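Local coordinates for transaminase (PDB 5G0A), which probably transfers amino groups between amines and carbonyl compounds with pyridoxal-5'-phosphate as cofactor, acting with S selectivity, at residues B[41-55]-B[445-457]. Residues are numbered along the deposited sequence; the frame is centred on the assembly and turned at random.
Sequences GDYLIMPDGTRLLDF and ASLNVSRGDIDKA. Unlike the reference sequence in segment 445-457: Gly452 (reference Glu).
Phe55 lies flat between two alanine methyls: Ala457 CB sits over the centre of one face, 3.5 Å from the ring centroid, and Ala445 CB over the opposite face at 3.8 Å. Val449 CG2 and the backbone of Ile454 come obliquely, near CZ. Asp42 turns its carboxylate into the 445-449 loop. Ser446 N donates to the syn lone pair of its OD1, 2.9 Å away, in a nearly straight bond (166°), while Ser446 OG, 2.8 Å from OD1, comes from above the carboxylate plane. Two waters donate to Asp42 OD2; one also binds Asn448 OD1, the other bridges to Asp453 OD2 and Ser450 N, just where Ser450 caps helix 451-468. Tyr43 OH donates to Asp453 OD1 (2.7 Å) from above that carboxylate and accepts from Lys456 NZ at 3.1 Å. Lys456 is extended, CG anti to its backbone N (chi1 176°), which carries NZ to the ring edge. Arg51 NH1 covers one Tyr43 face and Leu53 CD1 the other; Leu53 CD2 rests on Asp453 O and slides past the Lys456 chain. In this class-III aminotransferase fold the hairpin strands lie in a small mixed sheet with 38-40 and 431-432; strand 51-54 crosses the helix segment 451-457 at 93°, with an apolar patch round Phe55 and a polar row alongside. The water shared by Asp42 OD2 and Asp453 OD2, 4.7 Å apart, probably eases the repulsion between the two carboxylates.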
# COMPACT_ATOMS: atom_id res chain seq x y z
N GLY B 41 39.07 -7.69 -24.06
CA GLY B 41 39.31 -6.26 -23.90
C GLY B 41 38.05 -5.45 -24.13
O GLY B 41 37.09 -5.58 -23.39
N ASP B 42 38.04 -4.64 -25.19
CA ASP B 42 36.83 -3.87 -25.53
C ASP B 42 36.03 -4.45 -26.69
O ASP B 42 35.14 -3.80 -27.24
CB ASP B 42 37.19 -2.39 -25.76
CG ASP B 42 37.50 -1.70 -24.48
OD1 ASP B 42 36.56 -1.44 -23.69
OD2 ASP B 42 38.69 -1.44 -24.23
N TYR B 43 36.32 -5.70 -27.03
CA TYR B 43 35.73 -6.34 -28.19
C TYR B 43 34.82 -7.55 -27.89
O TYR B 43 35.11 -8.35 -27.01
CB TYR B 43 36.84 -6.73 -29.18
CG TYR B 43 37.35 -5.53 -29.94
CD1 TYR B 43 38.37 -4.74 -29.43
CD2 TYR B 43 36.79 -5.19 -31.16
CE1 TYR B 43 38.83 -3.62 -30.13
CE2 TYR B 43 37.24 -4.08 -31.86
CZ TYR B 43 38.26 -3.31 -31.35
OH TYR B 43 38.67 -2.19 -32.07
N LEU B 44 33.73 -7.64 -28.64
CA LEU B 44 32.89 -8.83 -28.71
C LEU B 44 33.22 -9.55 -30.02
O LEU B 44 33.40 -8.90 -31.06
CB LEU B 44 31.40 -8.43 -28.72
CG LEU B 44 31.02 -7.32 -27.72
CD1 LEU B 44 29.53 -6.99 -27.83
CD2 LEU B 44 31.42 -7.65 -26.28
N ILE B 45 33.27 -10.87 -29.97
CA ILE B 45 33.63 -11.66 -31.14
C ILE B 45 32.44 -12.56 -31.45
O ILE B 45 31.99 -13.32 -30.61
CB ILE B 45 34.93 -12.48 -30.92
CG1 ILE B 45 36.14 -11.56 -30.70
CG2 ILE B 45 35.23 -13.38 -32.12
CD1 ILE B 45 36.44 -11.22 -29.26
N MET B 46 31.93 -12.47 -32.67
CA MET B 46 30.86 -13.33 -33.12
C MET B 46 31.37 -14.70 -33.60
O MET B 46 32.58 -14.88 -33.76
CB MET B 46 30.05 -12.63 -34.21
CG MET B 46 29.47 -11.30 -33.74
SD MET B 46 28.38 -10.55 -34.96
CE MET B 46 26.94 -11.62 -34.89
N PRO B 47 30.47 -15.67 -33.81
CA PRO B 47 30.94 -17.01 -34.17
C PRO B 47 31.74 -17.03 -35.49
O PRO B 47 32.59 -17.88 -35.66
CB PRO B 47 29.65 -17.82 -34.34
CG PRO B 47 28.64 -17.13 -33.45
CD PRO B 47 29.02 -15.67 -33.45
N ASP B 48 31.45 -16.11 -36.40
CA ASP B 48 32.16 -16.07 -37.69
C ASP B 48 33.47 -15.30 -37.60
O ASP B 48 34.19 -15.15 -38.60
CB ASP B 48 31.26 -15.51 -38.80
CG ASP B 48 30.90 -14.04 -38.60
OD1 ASP B 48 31.40 -13.39 -37.66
OD2 ASP B 48 30.09 -13.53 -39.40
N GLY B 49 33.77 -14.80 -36.40
CA GLY B 49 34.98 -14.04 -36.16
C GLY B 49 34.84 -12.53 -36.30
O GLY B 49 35.82 -11.82 -36.11
N THR B 50 33.64 -12.04 -36.63
CA THR B 50 33.35 -10.59 -36.69
C THR B 50 33.61 -9.95 -35.32
O THR B 50 33.18 -10.49 -34.30
CB THR B 50 31.88 -10.32 -37.10
OG1 THR B 50 31.64 -10.85 -38.41
CG2 THR B 50 31.51 -8.82 -37.09
N ARG B 51 34.32 -8.82 -35.30
CA ARG B 51 34.71 -8.14 -34.07
C ARG B 51 33.95 -6.84 -33.94
O ARG B 51 33.82 -6.09 -34.91
CB ARG B 51 36.21 -7.85 -34.04
CG ARG B 51 37.12 -9.07 -33.93
CD ARG B 51 38.53 -8.58 -33.74
NE ARG B 51 38.98 -8.71 -32.35
CZ ARG B 51 39.67 -7.80 -31.68
NH1 ARG B 51 40.00 -6.63 -32.23
NH2 ARG B 51 40.03 -8.06 -30.43
N LEU B 52 33.46 -6.56 -32.73
CA LEU B 52 32.63 -5.38 -32.48
C LEU B 52 33.24 -4.61 -31.32
O LEU B 52 33.46 -5.18 -30.25
CB LEU B 52 31.18 -5.79 -32.13
CG LEU B 52 30.42 -6.65 -33.15
CD1 LEU B 52 29.12 -7.19 -32.57
CD2 LEU B 52 30.15 -5.88 -34.45
N LEU B 53 33.57 -3.34 -31.55
CA LEU B 53 34.14 -2.53 -30.48
C LEU B 53 32.97 -1.99 -29.64
O LEU B 53 32.07 -1.31 -30.14
CB LEU B 53 34.97 -1.36 -31.07
CG LEU B 53 35.50 -0.33 -30.07
CD1 LEU B 53 36.40 -0.96 -29.00
CD2 LEU B 53 36.22 0.79 -30.82
N ASP B 54 32.97 -2.33 -28.35
CA ASP B 54 31.77 -2.14 -27.54
C ASP B 54 31.86 -0.87 -26.68
O ASP B 54 32.39 -0.90 -25.58
CB ASP B 54 31.58 -3.37 -26.63
CG ASP B 54 30.30 -3.29 -25.81
OD1 ASP B 54 29.42 -2.47 -26.12
OD2 ASP B 54 30.21 -4.06 -24.84
N PHE B 55 31.34 0.25 -27.20
CA PHE B 55 31.34 1.48 -26.42
C PHE B 55 30.05 1.68 -25.60
O PHE B 55 29.67 2.81 -25.29
CB PHE B 55 31.76 2.71 -27.25
CG PHE B 55 33.22 3.06 -27.11
CD1 PHE B 55 34.21 2.11 -27.38
CD2 PHE B 55 33.62 4.33 -26.67
CE1 PHE B 55 35.56 2.40 -27.23
CE2 PHE B 55 34.98 4.63 -26.53
CZ PHE B 55 35.94 3.66 -26.80
N ALA B 445 33.39 2.64 -21.98
CA ALA B 445 34.25 1.53 -22.38
C ALA B 445 34.95 1.03 -21.14
O ALA B 445 34.64 1.48 -20.04
CB ALA B 445 35.25 2.00 -23.46
N SER B 446 35.90 0.09 -21.28
CA SER B 446 36.66 -0.36 -20.12
C SER B 446 37.58 0.77 -19.68
O SER B 446 37.92 1.65 -20.50
CB SER B 446 37.44 -1.64 -20.45
OG SER B 446 36.61 -2.59 -21.12
N LEU B 447 37.98 0.76 -18.42
CA LEU B 447 38.82 1.82 -17.88
C LEU B 447 40.18 1.88 -18.58
O LEU B 447 40.79 2.96 -18.68
CB LEU B 447 39.03 1.65 -16.38
CG LEU B 447 37.73 1.49 -15.55
CD1 LEU B 447 38.04 1.50 -14.07
CD2 LEU B 447 36.73 2.57 -15.92
N ASN B 448 40.63 0.72 -19.05
CA ASN B 448 41.90 0.61 -19.79
C ASN B 448 41.78 0.65 -21.32
O ASN B 448 42.68 0.17 -22.05
CB ASN B 448 42.65 -0.66 -19.33
CG ASN B 448 41.92 -1.94 -19.73
OD1 ASN B 448 40.74 -1.92 -20.02
ND2 ASN B 448 42.65 -3.05 -19.75
N VAL B 449 40.67 1.21 -21.82
CA VAL B 449 40.42 1.33 -23.26
C VAL B 449 41.60 2.07 -23.90
O VAL B 449 42.20 2.94 -23.28
CB VAL B 449 39.07 2.03 -23.59
CG1 VAL B 449 39.04 3.50 -23.15
CG2 VAL B 449 38.71 1.90 -25.07
N SER B 450 41.98 1.66 -25.10
CA SER B 450 43.14 2.27 -25.77
C SER B 450 42.76 3.56 -26.47
O SER B 450 41.60 3.77 -26.85
CB SER B 450 43.76 1.28 -26.76
OG SER B 450 42.92 1.10 -27.89
N ARG B 451 43.76 4.42 -26.68
CA ARG B 451 43.57 5.62 -27.49
C ARG B 451 43.08 5.25 -28.88
O ARG B 451 42.20 5.91 -29.41
CB ARG B 451 44.88 6.43 -27.58
CG ARG B 451 45.40 6.96 -26.24
CD ARG B 451 44.79 8.31 -25.88
NE ARG B 451 45.07 8.74 -24.50
CZ ARG B 451 45.74 9.84 -24.15
NH1 ARG B 451 46.22 10.66 -25.07
NH2 ARG B 451 45.92 10.12 -22.87
N GLY B 452 43.65 4.20 -29.46
CA GLY B 452 43.25 3.74 -30.80
C GLY B 452 41.79 3.35 -30.87
O GLY B 452 41.11 3.63 -31.85
N ASP B 453 41.30 2.68 -29.83
CA ASP B 453 39.89 2.33 -29.78
C ASP B 453 38.98 3.54 -29.52
O ASP B 453 37.93 3.65 -30.13
CB ASP B 453 39.62 1.16 -28.81
CG ASP B 453 40.07 -0.19 -29.39
OD1 ASP B 453 40.08 -0.36 -30.63
OD2 ASP B 453 40.40 -1.09 -28.61
N ILE B 454 39.39 4.46 -28.64
CA ILE B 454 38.66 5.73 -28.52
C ILE B 454 38.59 6.45 -29.88
O ILE B 454 37.52 6.88 -30.30
CB ILE B 454 39.28 6.66 -27.44
CG1 ILE B 454 39.07 6.08 -26.04
CG2 ILE B 454 38.68 8.08 -27.54
CD1 ILE B 454 39.94 6.72 -24.98
N ASP B 455 39.72 6.54 -30.58
CA ASP B 455 39.72 7.15 -31.92
C ASP B 455 38.77 6.46 -32.89
O ASP B 455 38.04 7.13 -33.62
CB ASP B 455 41.14 7.17 -32.53
CG ASP B 455 42.08 8.14 -31.82
OD1 ASP B 455 41.62 8.94 -30.97
OD2 ASP B 455 43.29 8.08 -32.09
N LYS B 456 38.76 5.13 -32.88
CA LYS B 456 37.87 4.35 -33.74
C LYS B 456 36.39 4.60 -33.40
O LYS B 456 35.55 4.72 -34.29
CB LYS B 456 38.22 2.86 -33.65
CG LYS B 456 37.29 1.93 -34.43
CD LYS B 456 37.87 0.53 -34.54
CE LYS B 456 36.79 -0.49 -34.91
NZ LYS B 456 37.34 -1.87 -34.84
N ALA B 457 36.08 4.67 -32.11
CA ALA B 457 34.72 4.91 -31.69
C ALA B 457 34.25 6.32 -32.08
O ALA B 457 33.14 6.50 -32.58
CB ALA B 457 34.58 4.67 -30.19
O HOH W 1 39.98 -3.24 -22.40
O HOH W 2 40.82 -0.97 -25.88
O HOH W 3 35.19 -3.51 -35.06